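Local structure of cutinase-like protein (Cryptococcus sp., 2CZQ) at residues A[9-14]-A[41-46]; A[31-36]-A[192-197]; A[89-94]-A[111-116]; A[103-108]-A[151-156]. The protein probably hydrolyses carboxylic esters, as a cutinase-like enzyme with the alpha/beta hydrolase fold. All coordinates share one frame; numbering follows the deposited sequence. Where two conformers were deposited one is given.

Interaction 1. Residues A[9-14]-A[41-46]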
loop_
_atom_site.group_PDB
_atom_site.type_symbol
_atom_site.label_atom_id
_atom_site.label_comp_id
_atom_site.label_asym_id
_atom_site.label_seq_id
_atom_site.Cartn_x
_atom_site.Cartn_y
_atom_site.Cartn_z
ATOM N N TYR A 9 -7.155 -9.659 11.219
ATOM C CA TYR A 9 -6.810 -8.850 10.062
ATOM C C TYR A 9 -5.537 -9.350 9.403
ATOM O O TYR A 9 -4.729 -10.045 10.020
ATOM C CB TYR A 9 -6.681 -7.364 10.446
ATOM C CG TYR A 9 -5.523 -7.090 11.370
ATOM C CD1 TYR A 9 -5.678 -7.179 12.752
ATOM C CD2 TYR A 9 -4.267 -6.768 10.864
ATOM C CE1 TYR A 9 -4.614 -6.948 13.607
ATOM C CE2 TYR A 9 -3.196 -6.532 11.703
ATOM C CZ TYR A 9 -3.371 -6.626 13.072
ATOM O OH TYR A 9 -2.291 -6.405 13.888
ATOM N N VAL A 10 -5.375 -8.981 8.138
ATOM C CA VAL A 10 -4.200 -9.344 7.367
ATOM C C VAL A 10 -3.617 -8.081 6.751
ATOM O O VAL A 10 -4.341 -7.276 6.150
ATOM C CB VAL A 10 -4.526 -10.359 6.252
ATOM C CG1 VAL A 10 -3.251 -10.880 5.613
ATOM C CG2 VAL A 10 -5.350 -11.514 6.793
ATOM N N LEU A 11 -2.308 -7.929 6.920
ATOM C CA LEU A 11 -1.536 -6.885 6.264
ATOM C C LEU A 11 -0.936 -7.527 5.024
ATOM O O LEU A 11 0.038 -8.276 5.108
ATOM C CB LEU A 11 -0.452 -6.350 7.207
ATOM C CG LEU A 11 -0.935 -5.925 8.602
ATOM C CD1 LEU A 11 0.236 -5.542 9.491
ATOM C CD2 LEU A 11 -1.940 -4.781 8.525
ATOM N N ILE A 12 -1.575 -7.291 3.884
ATOM C CA ILE A 12 -1.122 -7.848 2.621
ATOM C C ILE A 12 -0.150 -6.845 2.035
ATOM O O ILE A 12 -0.534 -5.709 1.745
ATOM C CB ILE A 12 -2.313 -8.074 1.654
ATOM C CG1 ILE A 12 -3.258 -9.159 2.188
ATOM C CG2 ILE A 12 -1.808 -8.410 0.240
ATOM C CD1 ILE A 12 -4.548 -9.318 1.394
ATOM N N ASN A 13 1.104 -7.254 1.874
ATOM C CA ASN A 13 2.112 -6.345 1.347
ATOM C C ASN A 13 2.766 -6.901 0.100
ATOM O O ASN A 13 3.135 -8.081 0.047
ATOM C CB ASN A 13 3.149 -5.962 2.415
ATOM C CG ASN A 13 4.150 -7.068 2.696
ATOM O OD1 ASN A 13 5.290 -7.018 2.224
ATOM N ND2 ASN A 13 3.735 -8.071 3.464
ATOM N N THR A 14 2.884 -6.036 -0.904
ATOM C CA THR A 14 3.470 -6.390 -2.183
ATOM C C THR A 14 4.749 -5.583 -2.366
ATOM O O THR A 14 4.746 -4.347 -2.290
ATOM C CB THR A 14 2.472 -6.131 -3.313
ATOM O OG1 THR A 14 1.240 -6.792 -3.007
ATOM C CG2 THR A 14 2.943 -6.771 -4.615
ATOM N N GLY A 41 -3.510 -10.295 14.028
ATOM C CA GLY A 41 -2.924 -9.912 12.763
ATOM C C GLY A 41 -1.919 -10.899 12.212
ATOM O O GLY A 41 -1.184 -11.553 12.955
ATOM N N THR A 42 -1.884 -10.992 10.888
ATOM C CA THR A 42 -0.805 -11.674 10.185
ATOM C C THR A 42 -0.346 -10.795 9.033
ATOM O O THR A 42 -1.067 -9.891 8.586
ATOM C CB THR A 42 -1.227 -13.055 9.637
ATOM O OG1 THR A 42 -2.390 -12.900 8.818
ATOM C CG2 THR A 42 -1.619 -14.036 10.762
ATOM N N ILE A 43 0.861 -11.087 8.564
ATOM C CA ILE A 43 1.487 -10.369 7.467
ATOM C C ILE A 43 1.600 -11.335 6.293
ATOM O O ILE A 43 2.293 -12.354 6.386
ATOM C CB ILE A 43 2.885 -9.860 7.891
ATOM C CG1 ILE A 43 2.781 -8.900 9.085
ATOM C CG2 ILE A 43 3.586 -9.195 6.706
ATOM C CD1 ILE A 43 4.094 -8.668 9.807
ATOM N N TYR A 44 0.904 -11.024 5.201
ATOM C CA TYR A 44 0.928 -11.851 4.005
ATOM C C TYR A 44 1.749 -11.165 2.931
ATOM O O TYR A 44 1.448 -10.030 2.550
ATOM C CB TYR A 44 -0.484 -12.129 3.467
ATOM C CG TYR A 44 -0.422 -12.972 2.218
ATOM C CD1 TYR A 44 -0.100 -14.322 2.300
ATOM C CD2 TYR A 44 -0.616 -12.417 0.952
ATOM C CE1 TYR A 44 0.003 -15.101 1.171
ATOM C CE2 TYR A 44 -0.515 -13.191 -0.192
ATOM C CZ TYR A 44 -0.207 -14.539 -0.073
ATOM O OH TYR A 44 -0.098 -15.354 -1.171
ATOM N N ASN A 45 2.763 -11.866 2.435
ATOM C CA ASN A 45 3.647 -11.338 1.404
ATOM C C ASN A 45 3.216 -11.836 0.036
ATOM O O ASN A 45 3.321 -13.029 -0.274
ATOM C CB ASN A 45 5.093 -11.744 1.674
ATOM C CG ASN A 45 5.492 -11.553 3.120
ATOM O OD1 ASN A 45 5.247 -10.503 3.714
ATOM N ND2 ASN A 45 6.127 -12.570 3.693
ATOM N N THR A 46 2.720 -10.925 -0.788
ATOM C CA THR A 46 2.239 -11.282 -2.112
ATOM C C THR A 46 3.285 -12.077 -2.880
ATOM O O THR A 46 4.462 -11.702 -2.920
ATOM C CB THR A 46 1.907 -10.002 -2.850
ATOM O OG1 THR A 46 0.880 -9.330 -2.114
ATOM C CG2 THR A 46 1.318 -10.277 -4.237
HETATM O O HOH W 1 -4.746 -12.833 10.224
#

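Interaction 2. Residues A[31-36]-A[192-197]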
loop_
_atom_site.group_PDB
_atom_site.type_symbol
_atom_site.label_atom_id
_atom_site.label_comp_id
_atom_site.label_asym_id
_atom_site.label_seq_id
_atom_site.Cartn_x
_atom_site.Cartn_y
_atom_site.Cartn_z
ATOM N N ASN A 31 4.847 -2.768 10.239
ATOM C CA ASN A 31 4.096 -3.991 10.484
ATOM C C ASN A 31 4.426 -4.641 11.814
ATOM O O ASN A 31 3.546 -5.227 12.446
ATOM C CB ASN A 31 4.221 -4.953 9.314
ATOM C CG ASN A 31 3.441 -4.481 8.114
ATOM O OD1 ASN A 31 2.678 -3.521 8.207
ATOM N ND2 ASN A 31 3.609 -5.162 6.990
ATOM N N SER A 32 5.675 -4.514 12.254
ATOM C CA SER A 32 6.021 -4.901 13.616
ATOM C C SER A 32 5.218 -4.073 14.629
ATOM O O SER A 32 4.767 -4.594 15.642
ATOM C CB SER A 32 7.531 -4.822 13.858
ATOM O OG SER A 32 7.970 -3.488 14.012
ATOM N N GLN A 33 5.028 -2.789 14.344
ATOM C CA GLN A 33 4.263 -1.916 15.231
ATOM C C GLN A 33 2.774 -2.254 15.234
ATOM O O GLN A 33 2.144 -2.297 16.292
ATOM C CB GLN A 33 4.447 -0.454 14.838
ATOM C CG GLN A 33 5.855 0.080 14.973
ATOM C CD GLN A 33 5.888 1.551 14.668
ATOM O OE1 GLN A 33 5.765 2.382 15.576
ATOM N NE2 GLN A 33 6.007 1.887 13.394
ATOM N N ILE A 34 2.212 -2.484 14.051
ATOM C CA ILE A 34 0.780 -2.752 13.925
ATOM C C ILE A 34 0.432 -4.059 14.628
ATOM O O ILE A 34 -0.507 -4.109 15.422
ATOM C CB ILE A 34 0.345 -2.809 12.444
ATOM C CG1 ILE A 34 0.545 -1.461 11.745
ATOM C CG2 ILE A 34 -1.110 -3.266 12.322
ATOM C CD1 ILE A 34 0.751 -1.590 10.244
ATOM N N THR A 35 1.190 -5.114 14.332
ATOM C CA THR A 35 0.896 -6.420 14.915
ATOM C C THR A 35 1.144 -6.458 16.417
ATOM O O THR A 35 0.504 -7.234 17.116
ATOM C CB THR A 35 1.636 -7.574 14.211
ATOM O OG1 THR A 35 3.054 -7.342 14.223
ATOM C CG2 THR A 35 1.219 -7.673 12.735
ATOM N N ALA A 36 2.057 -5.626 16.912
ATOM C CA ALA A 36 2.259 -5.508 18.355
ATOM C C ALA A 36 1.126 -4.734 19.023
ATOM O O ALA A 36 0.806 -4.982 20.189
ATOM C CB ALA A 36 3.602 -4.858 18.669
ATOM N N MET A 192 3.649 6.903 10.149
ATOM C CA MET A 192 2.396 7.212 9.475
ATOM C C MET A 192 1.681 5.939 9.043
ATOM O O MET A 192 0.466 5.836 9.191
ATOM C CB MET A 192 2.696 8.097 8.276
ATOM C CG MET A 192 1.510 8.668 7.562
ATOM S SD MET A 192 2.007 10.047 6.513
ATOM C CE MET A 192 3.413 9.371 5.590
ATOM N N GLY A 193 2.432 4.984 8.500
ATOM C CA GLY A 193 1.851 3.731 8.042
ATOM C C GLY A 193 1.267 2.897 9.167
ATOM O O GLY A 193 0.200 2.295 9.016
ATOM N N TYR A 194 1.971 2.861 10.295
ATOM C CA TYR A 194 1.503 2.152 11.478
ATOM C C TYR A 194 0.228 2.800 12.030
ATOM O O TYR A 194 -0.760 2.111 12.282
ATOM C CB TYR A 194 2.628 2.045 12.526
ATOM C CG TYR A 194 2.209 2.329 13.948
ATOM C CD1 TYR A 194 2.552 3.531 14.562
ATOM C CD2 TYR A 194 1.459 1.408 14.677
ATOM C CE1 TYR A 194 2.166 3.810 15.862
ATOM C CE2 TYR A 194 1.068 1.680 15.978
ATOM C CZ TYR A 194 1.423 2.880 16.564
ATOM O OH TYR A 194 1.016 3.140 17.848
ATOM N N LYS A 195 0.237 4.123 12.194
ATOM C CA LYS A 195 -0.937 4.805 12.731
ATOM C C LYS A 195 -2.136 4.675 11.801
ATOM O O LYS A 195 -3.262 4.452 12.256
ATOM C CB LYS A 195 -0.640 6.275 13.012
ATOM C CG LYS A 195 0.294 6.479 14.182
ATOM C CD LYS A 195 0.400 7.924 14.622
ATOM C CE LYS A 195 1.330 8.013 15.822
ATOM N NZ LYS A 195 1.398 9.361 16.447
ATOM N N PHE A 196 -1.883 4.810 10.501
ATOM C CA PHE A 196 -2.922 4.683 9.485
ATOM C C PHE A 196 -3.600 3.318 9.591
ATOM O O PHE A 196 -4.827 3.228 9.686
ATOM C CB PHE A 196 -2.310 4.883 8.097
ATOM C CG PHE A 196 -3.242 4.589 6.955
ATOM C CD1 PHE A 196 -4.190 5.521 6.555
ATOM C CD2 PHE A 196 -3.148 3.389 6.255
ATOM C CE1 PHE A 196 -5.034 5.259 5.479
ATOM C CE2 PHE A 196 -3.992 3.121 5.186
ATOM C CZ PHE A 196 -4.930 4.059 4.797
ATOM N N ALA A 197 -2.794 2.261 9.587
ATOM C CA ALA A 197 -3.325 0.904 9.642
ATOM C C ALA A 197 -4.094 0.649 10.931
ATOM O O ALA A 197 -5.217 0.154 10.892
ATOM C CB ALA A 197 -2.220 -0.106 9.482
#

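Interaction 3. Residues A[89-94]-A[111-116]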
loop_
_atom_site.group_PDB
_atom_site.type_symbol
_atom_site.label_atom_id
_atom_site.label_comp_id
_atom_site.label_asym_id
_atom_site.label_seq_id
_atom_site.Cartn_x
_atom_site.Cartn_y
_atom_site.Cartn_z
ATOM N N ALA A 89 2.060 -0.377 -7.692
ATOM C CA ALA A 89 1.340 -0.485 -8.956
ATOM C C ALA A 89 0.444 -1.726 -8.961
ATOM O O ALA A 89 -0.723 -1.659 -9.347
ATOM C CB ALA A 89 2.310 -0.507 -10.126
ATOM N N ALA A 90 0.980 -2.857 -8.507
ATOM C CA ALA A 90 0.177 -4.082 -8.450
ATOM C C ALA A 90 -1.059 -3.903 -7.569
ATOM O O ALA A 90 -2.135 -4.435 -7.868
ATOM C CB ALA A 90 1.010 -5.247 -7.956
ATOM N N THR A 91 -0.899 -3.151 -6.485
ATOM C CA THR A 91 -1.997 -2.868 -5.567
ATOM C C THR A 91 -3.037 -1.952 -6.211
ATOM O O THR A 91 -4.239 -2.210 -6.119
ATOM C CB THR A 91 -1.453 -2.251 -4.272
ATOM O OG1 THR A 91 -0.548 -3.171 -3.642
ATOM C CG2 THR A 91 -2.566 -2.055 -3.253
ATOM N N VAL A 92 -2.576 -0.884 -6.861
ATOM C CA VAL A 92 -3.469 0.023 -7.576
ATOM C C VAL A 92 -4.330 -0.745 -8.581
ATOM O O VAL A 92 -5.543 -0.545 -8.650
ATOM C CB VAL A 92 -2.665 1.140 -8.275
ATOM C CG1 VAL A 92 -3.536 1.910 -9.258
ATOM C CG2 VAL A 92 -2.051 2.077 -7.242
ATOM N N VAL A 93 -3.702 -1.629 -9.347
ATOM C CA VAL A 93 -4.436 -2.397 -10.341
ATOM C C VAL A 93 -5.423 -3.358 -9.674
ATOM O O VAL A 93 -6.526 -3.566 -10.185
ATOM C CB VAL A 93 -3.476 -3.079 -11.339
ATOM C CG1 VAL A 93 -4.235 -3.946 -12.342
ATOM C CG2 VAL A 93 -2.670 -2.011 -12.074
ATOM N N ALA A 94 -5.060 -3.901 -8.510
ATOM C CA ALA A 94 -6.021 -4.681 -7.729
ATOM C C ALA A 94 -7.254 -3.850 -7.380
ATOM O O ALA A 94 -8.378 -4.336 -7.489
ATOM C CB ALA A 94 -5.382 -5.256 -6.465
ATOM N N VAL A 111 -5.571 1.307 2.304
ATOM C CA VAL A 111 -4.556 1.032 1.298
ATOM C C VAL A 111 -3.413 2.008 1.558
ATOM O O VAL A 111 -3.639 3.221 1.653
ATOM C CB VAL A 111 -5.109 1.227 -0.127
ATOM C CG1 VAL A 111 -4.024 0.971 -1.161
ATOM C CG2 VAL A 111 -6.303 0.314 -0.373
ATOM N N PHE A 112 -2.203 1.476 1.701
ATOM C CA PHE A 112 -1.038 2.279 2.022
ATOM C C PHE A 112 0.036 2.017 0.982
ATOM O O PHE A 112 0.524 0.892 0.852
ATOM C CB PHE A 112 -0.539 1.930 3.424
ATOM C CG PHE A 112 0.634 2.752 3.859
ATOM C CD1 PHE A 112 0.457 4.011 4.424
ATOM C CD2 PHE A 112 1.929 2.272 3.687
ATOM C CE1 PHE A 112 1.552 4.772 4.805
ATOM C CE2 PHE A 112 3.025 3.026 4.067
ATOM C CZ PHE A 112 2.838 4.273 4.627
ATOM N N LEU A 113 0.384 3.058 0.236
ATOM C CA LEU A 113 1.317 2.946 -0.882
ATOM C C LEU A 113 2.533 3.812 -0.645
ATOM O O LEU A 113 2.411 4.912 -0.103
ATOM C CB LEU A 113 0.642 3.380 -2.189
ATOM C CG LEU A 113 -0.707 2.731 -2.509
ATOM C CD1 LEU A 113 -1.358 3.393 -3.703
ATOM C CD2 LEU A 113 -0.562 1.231 -2.737
ATOM N N ILE A 114 3.702 3.315 -1.047
ATOM C CA ILE A 114 4.933 4.098 -1.024
ATOM C C ILE A 114 5.653 3.964 -2.352
ATOM O O ILE A 114 5.708 2.880 -2.942
ATOM C CB ILE A 114 5.879 3.693 0.144
ATOM C CG1 ILE A 114 5.931 2.170 0.318
ATOM C CG2 ILE A 114 5.456 4.385 1.431
ATOM C CD1 ILE A 114 7.056 1.689 1.217
ATOM N N GLY A 115 6.201 5.074 -2.835
ATOM C CA GLY A 115 6.945 5.049 -4.084
ATOM C C GLY A 115 6.127 4.525 -5.257
ATOM O O GLY A 115 6.585 3.682 -6.028
ATOM N N ASN A 116 4.912 5.043 -5.396
ATOM C CA ASN A 116 3.929 4.508 -6.332
ATOM C C ASN A 116 4.162 4.965 -7.771
ATOM O O ASN A 116 4.012 6.148 -8.061
ATOM C CB ASN A 116 2.547 4.973 -5.866
ATOM C CG ASN A 116 1.422 4.443 -6.715
ATOM O OD1 ASN A 116 1.588 3.506 -7.505
ATOM N ND2 ASN A 116 0.245 5.040 -6.550
#

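Interaction 4. Residues A[103-108]-A[151-156]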
loop_
_atom_site.group_PDB
_atom_site.type_symbol
_atom_site.label_atom_id
_atom_site.label_comp_id
_atom_site.label_asym_id
_atom_site.label_seq_id
_atom_site.Cartn_x
_atom_site.Cartn_y
_atom_site.Cartn_z
ATOM N N ALA A 103 -18.074 -7.199 -1.159
ATOM C CA ALA A 103 -17.441 -7.753 0.032
ATOM C C ALA A 103 -15.958 -7.427 0.147
ATOM O O ALA A 103 -15.490 -7.058 1.229
ATOM C CB ALA A 103 -17.663 -9.256 0.098
ATOM N N ALA A 104 -15.224 -7.574 -0.954
ATOM C CA ALA A 104 -13.789 -7.316 -0.932
ATOM C C ALA A 104 -13.524 -5.847 -0.630
ATOM O O ALA A 104 -12.731 -5.526 0.249
ATOM C CB ALA A 104 -13.140 -7.734 -2.236
ATOM N N PHE A 105 -14.214 -4.953 -1.338
ATOM C CA PHE A 105 -14.091 -3.527 -1.074
ATOM C C PHE A 105 -14.347 -3.214 0.398
ATOM O O PHE A 105 -13.577 -2.496 1.031
ATOM C CB PHE A 105 -15.061 -2.730 -1.945
ATOM C CG PHE A 105 -15.037 -1.256 -1.667
ATOM C CD1 PHE A 105 -14.051 -0.453 -2.229
ATOM C CD2 PHE A 105 -15.980 -0.670 -0.824
ATOM C CE1 PHE A 105 -14.012 0.911 -1.977
ATOM C CE2 PHE A 105 -15.945 0.697 -0.563
ATOM C CZ PHE A 105 -14.957 1.488 -1.139
ATOM N N ASN A 106 -15.439 -3.747 0.941
ATOM C CA ASN A 106 -15.809 -3.470 2.320
ATOM C C ASN A 106 -14.771 -3.967 3.327
ATOM O O ASN A 106 -14.548 -3.329 4.355
ATOM C CB ASN A 106 -17.177 -4.073 2.642
ATOM C CG ASN A 106 -18.323 -3.358 1.941
ATOM O OD1 ASN A 106 -18.197 -2.214 1.499
ATOM N ND2 ASN A 106 -19.456 -4.039 1.841
ATOM N N ALA A 107 -14.140 -5.099 3.023
ATOM C CA ALA A 107 -13.174 -5.722 3.929
ATOM C C ALA A 107 -11.828 -5.003 3.954
ATOM O O ALA A 107 -11.091 -5.086 4.947
ATOM C CB ALA A 107 -12.977 -7.187 3.567
ATOM N N VAL A 108 -11.496 -4.321 2.857
ATOM C CA VAL A 108 -10.248 -3.572 2.792
ATOM C C VAL A 108 -10.457 -2.233 3.491
ATOM O O VAL A 108 -11.123 -1.329 2.969
ATOM C CB VAL A 108 -9.746 -3.374 1.348
ATOM C CG1 VAL A 108 -8.463 -2.557 1.352
ATOM C CG2 VAL A 108 -9.503 -4.723 0.675
ATOM N N SER A 151 -11.255 6.781 -7.819
ATOM C CA SER A 151 -11.858 7.802 -6.964
ATOM C C SER A 151 -12.546 7.221 -5.725
ATOM O O SER A 151 -12.435 7.778 -4.638
ATOM C CB SER A 151 -12.807 8.701 -7.761
ATOM O OG SER A 151 -13.908 7.968 -8.253
ATOM N N GLY A 152 -13.232 6.090 -5.887
ATOM C CA GLY A 152 -13.972 5.468 -4.797
ATOM C C GLY A 152 -13.117 4.809 -3.725
ATOM O O GLY A 152 -13.649 4.381 -2.698
ATOM N N TRP A 153 -11.807 4.730 -3.964
ATOM C CA TRP A 153 -10.840 4.194 -3.006
ATOM C C TRP A 153 -10.041 5.282 -2.289
ATOM O O TRP A 153 -9.394 5.013 -1.272
ATOM C CB TRP A 153 -9.852 3.276 -3.724
ATOM C CG TRP A 153 -10.376 1.920 -4.050
ATOM C CD1 TRP A 153 -11.004 1.531 -5.196
ATOM C CD2 TRP A 153 -10.303 0.762 -3.223
ATOM N NE1 TRP A 153 -11.324 0.195 -5.134
ATOM C CE2 TRP A 153 -10.899 -0.302 -3.929
ATOM C CE3 TRP A 153 -9.784 0.511 -1.945
ATOM C CZ2 TRP A 153 -10.994 -1.594 -3.402
ATOM C CZ3 TRP A 153 -9.878 -0.770 -1.423
ATOM C CH2 TRP A 153 -10.476 -1.806 -2.152
ATOM N N VAL A 154 -10.060 6.502 -2.821
ATOM C CA VAL A 154 -9.171 7.558 -2.346
ATOM C C VAL A 154 -9.330 7.847 -0.848
ATOM O O VAL A 154 -8.336 8.056 -0.151
ATOM C CB VAL A 154 -9.329 8.837 -3.200
ATOM C CG1 VAL A 154 -8.607 10.020 -2.570
ATOM C CG2 VAL A 154 -8.808 8.593 -4.613
ATOM N N SER A 155 -10.566 7.837 -0.352
ATOM C CA SER A 155 -10.827 8.210 1.037
ATOM C C SER A 155 -10.229 7.255 2.072
ATOM O O SER A 155 -10.096 7.624 3.238
ATOM C CB SER A 155 -12.323 8.386 1.282
ATOM O OG SER A 155 -12.986 7.139 1.273
ATOM N N LYS A 156 -9.867 6.044 1.657
ATOM C CA LYS A 156 -9.215 5.111 2.573
ATOM C C LYS A 156 -7.828 4.690 2.078
ATOM O O LYS A 156 -7.315 3.641 2.453
ATOM C CB LYS A 156 -10.113 3.913 2.897
ATOM C CG LYS A 156 -10.469 3.051 1.711
ATOM C CD LYS A 156 -11.462 1.981 2.131
ATOM C CE LYS A 156 -11.973 1.217 0.927
ATOM N NZ LYS A 156 -12.872 0.090 1.320
#

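Interaction 1. Residues A[9-14]-A[41-46]
Leu11 spends both of its backbone polar atoms on the neighbouring strand: Leu11 N gives to Thr42 O (2.9 Å), and Leu11 O takes the proton of Tyr44 N. With Thr42 N to Tyr9 O and Asn13 N to Tyr44 O, four such bonds join the parallel strands 9-14 and 41-45, the arms of a beta-alpha-beta unit crossed over by helix 28-37; Thr46 N, just beyond strand 41-45, adds a fifth to Asn13 O. Tyr9 O also accepts from a water 2.8 Å away, which donates as well to Thr42 OG1. That hydroxyl further bonds a citric acid molecule, probably from the crystallisation liquor. Asn13 CG sits between the backbone N and the carbonyl carbon (chi1 76°), and Asn13 ND2 reaches Asn45 OD1 in its carbonyl plane, on a lone pair (2.9 Å, N-H...O 164°), the two amides standing 77° apart. Asn13 OD1 takes the backbone N of Ser24. Next along, the hydroxyls Thr14 OG1 and Thr46 OG1 bond at 2.7 Å. The Tyr9 ring lies with one face on Gly41, whose CA is 3.5 Å from the ring centroid in a CH-pi contact, while Tyr9 OH bonds Leu38 O. Val10 CG1 packs on Tyr44 CB (3.7 Å), and Tyr44 OH goes to Asp62. Tyr9, Leu11 and Asn13 thus turn backbone polar atoms to the outermost strand 41-45, Val10 and Ile12 theirs to strand 78-84, satisfying the inner strand's backbone on both sides.

Interaction 2. Residues A[31-36]-A[192-197]
Tyr194 meets Gln33 face on: the side-chain amide of Gln33 is stacked on the phenol ring, the two planes 29° apart, although the side chains as a whole cross at about a right angle. Gln33 OE1 sits over the ring face, 3.6 Å from Tyr194 CD1, while Gln33 NE2 approaches Tyr194 CB at 3.5 Å. Nearer the backbone, Gln33 CB rests 3.5 Å from Tyr194 CD2, so that the ring is touched by both the root and the tip of the glutamine. An unstaggered chi1 of 136° places Tyr194 CG 3.7 Å from Gln33 CB. Beside this pair, Ile34 carries the rest of the contact. Its CG1 packs on Tyr194 CA (3.7 Å), and Ile34 CD1 presses on Ala197 CB at 3.4 Å, tighter than ordinary van der Waals contact. Segments 31-36 and 192-197 of helices 28-37 and 187-200 run in the same general direction, their axes 8.7 Å apart and inclined by 30°. They lie together on the central sheet, where Ile34 also touches Tyr9, Leu11 and Gln82, and Ala197 touches Ile80. Between these segments the join is by van der Waals and amide-on-ring contact, with aliphatic groups next to the sheet and the glutamine amide stacked on the ring.

Interaction 3. Residues A[89-94]-A[111-116]
Thr91 and Val92 of helix 86-98 pack on Leu113 of strand 108-114 within the central beta-alpha-beta crossover of the alpha/beta hydrolase fold. Strand 78-84 leads into this helix through what is probably the nucleophile elbow, and the chain then, after the short helix 103-107, returns as strand 108-114. Helical segment 89-94 and strand segment 111-114 run at 146° to each other, their axes 9.3 Å apart. Thr91 shows how the layers meet. Its CB points at the strand and lies 3.9 Å from Leu113 CD2. From there the two branches part. CG2, anti to the backbone N, reaches on toward the sheet and faces two neighbouring methyls, at 3.9 Å from Leu113 CD2 and 4.0 Å from Val111 CG1; the Thr91 side chain runs past those of Val111 and Leu113, pointing the opposite way. OG1, beside the backbone N (chi1 -60°), turns back to its own helix and is hydrogen-bonded to Gly87 O, which satisfies the buried hydroxyl. The other methyl of Leu113 is occupied as well: CD1 meets Val92 CG2 at 3.8 Å, the two side chains crossing at about a right angle. Val92 CG2 also reaches the loop beyond the strand, where the carboxamide of Asn116 lies across it. That amide is held from outside the contact, by Asp118 N at its OD1 and by Asp159 OD2 at its ND2. With those bonds fixing its position, Asn116 ND2 comes to rest 3.8 Å from the methyl carbon Val92 CG2.

Interaction 4. Residues A[103-108]-A[151-156]
The C-terminal end of the short helix 103-107 receives the ammonium group of Lys156, which bonds two carbonyl oxygens and lies over one aromatic face. Lys156 NZ donates to Phe105 O at 2.7 Å, from above the carbonyl plane, and to Val108 O at 2.8 Å. The same nitrogen stands over the centre of the Phe105 ring, 3.5 Å from its centroid and only 9° off the normal, in a cation-pi interaction. An extended chain beyond CG carries it there, with Lys156 CE also over the ring. Two carbonyl oxygens, one in the last turn of the helix and one just beyond it, would be expected to favour the charged form of the lysine. In the alpha/beta hydrolase fold the lysine contact joins the helix just before strand 108-114 to the loop entering strand 157-160, the next strand of the sheet. Trp153 of that loop, which also packs on Leu95 and Leu98 of helix 86-98, receives the edge of Phe105 on its face: the T-shaped pair has planes at 76°, and Phe105 CD1 is 3.5 Å from Trp153 CZ2. Val108 CG1 meets the edge of the indole at Trp153 CZ3 (3.6 Å). At the rim of the phenyl ring, near its plane, Gly152 O lies 3.5 Å from Phe105 CZ.

How the interactions relate
From the N terminus, interaction 1 closes first, bringing 41-46 back beside 9-14. Inside its loop lies helix 28-37, whose segment 31-36 opens interaction 2; that contact therefore crosses interaction 1 and closes only near the C terminus, at 192-197. Interactions 3 and 4 are nested within this long loop and cross each other: 89-94, 103-108, 111-116 and 151-156 alternate. They adjoin where Val111 N probably bonds Lys156 O, and Phe196 touches both Val111 O and Lys156 O from the helix of interaction 2. Interaction 1 ties edge strand 41-45 to strand 9-14, interaction 2 two helices lying on the sheet, interaction 3 helix 86-98 to strand 108-114, and interaction 4 helix 103-107 to the loop before strand 157-160.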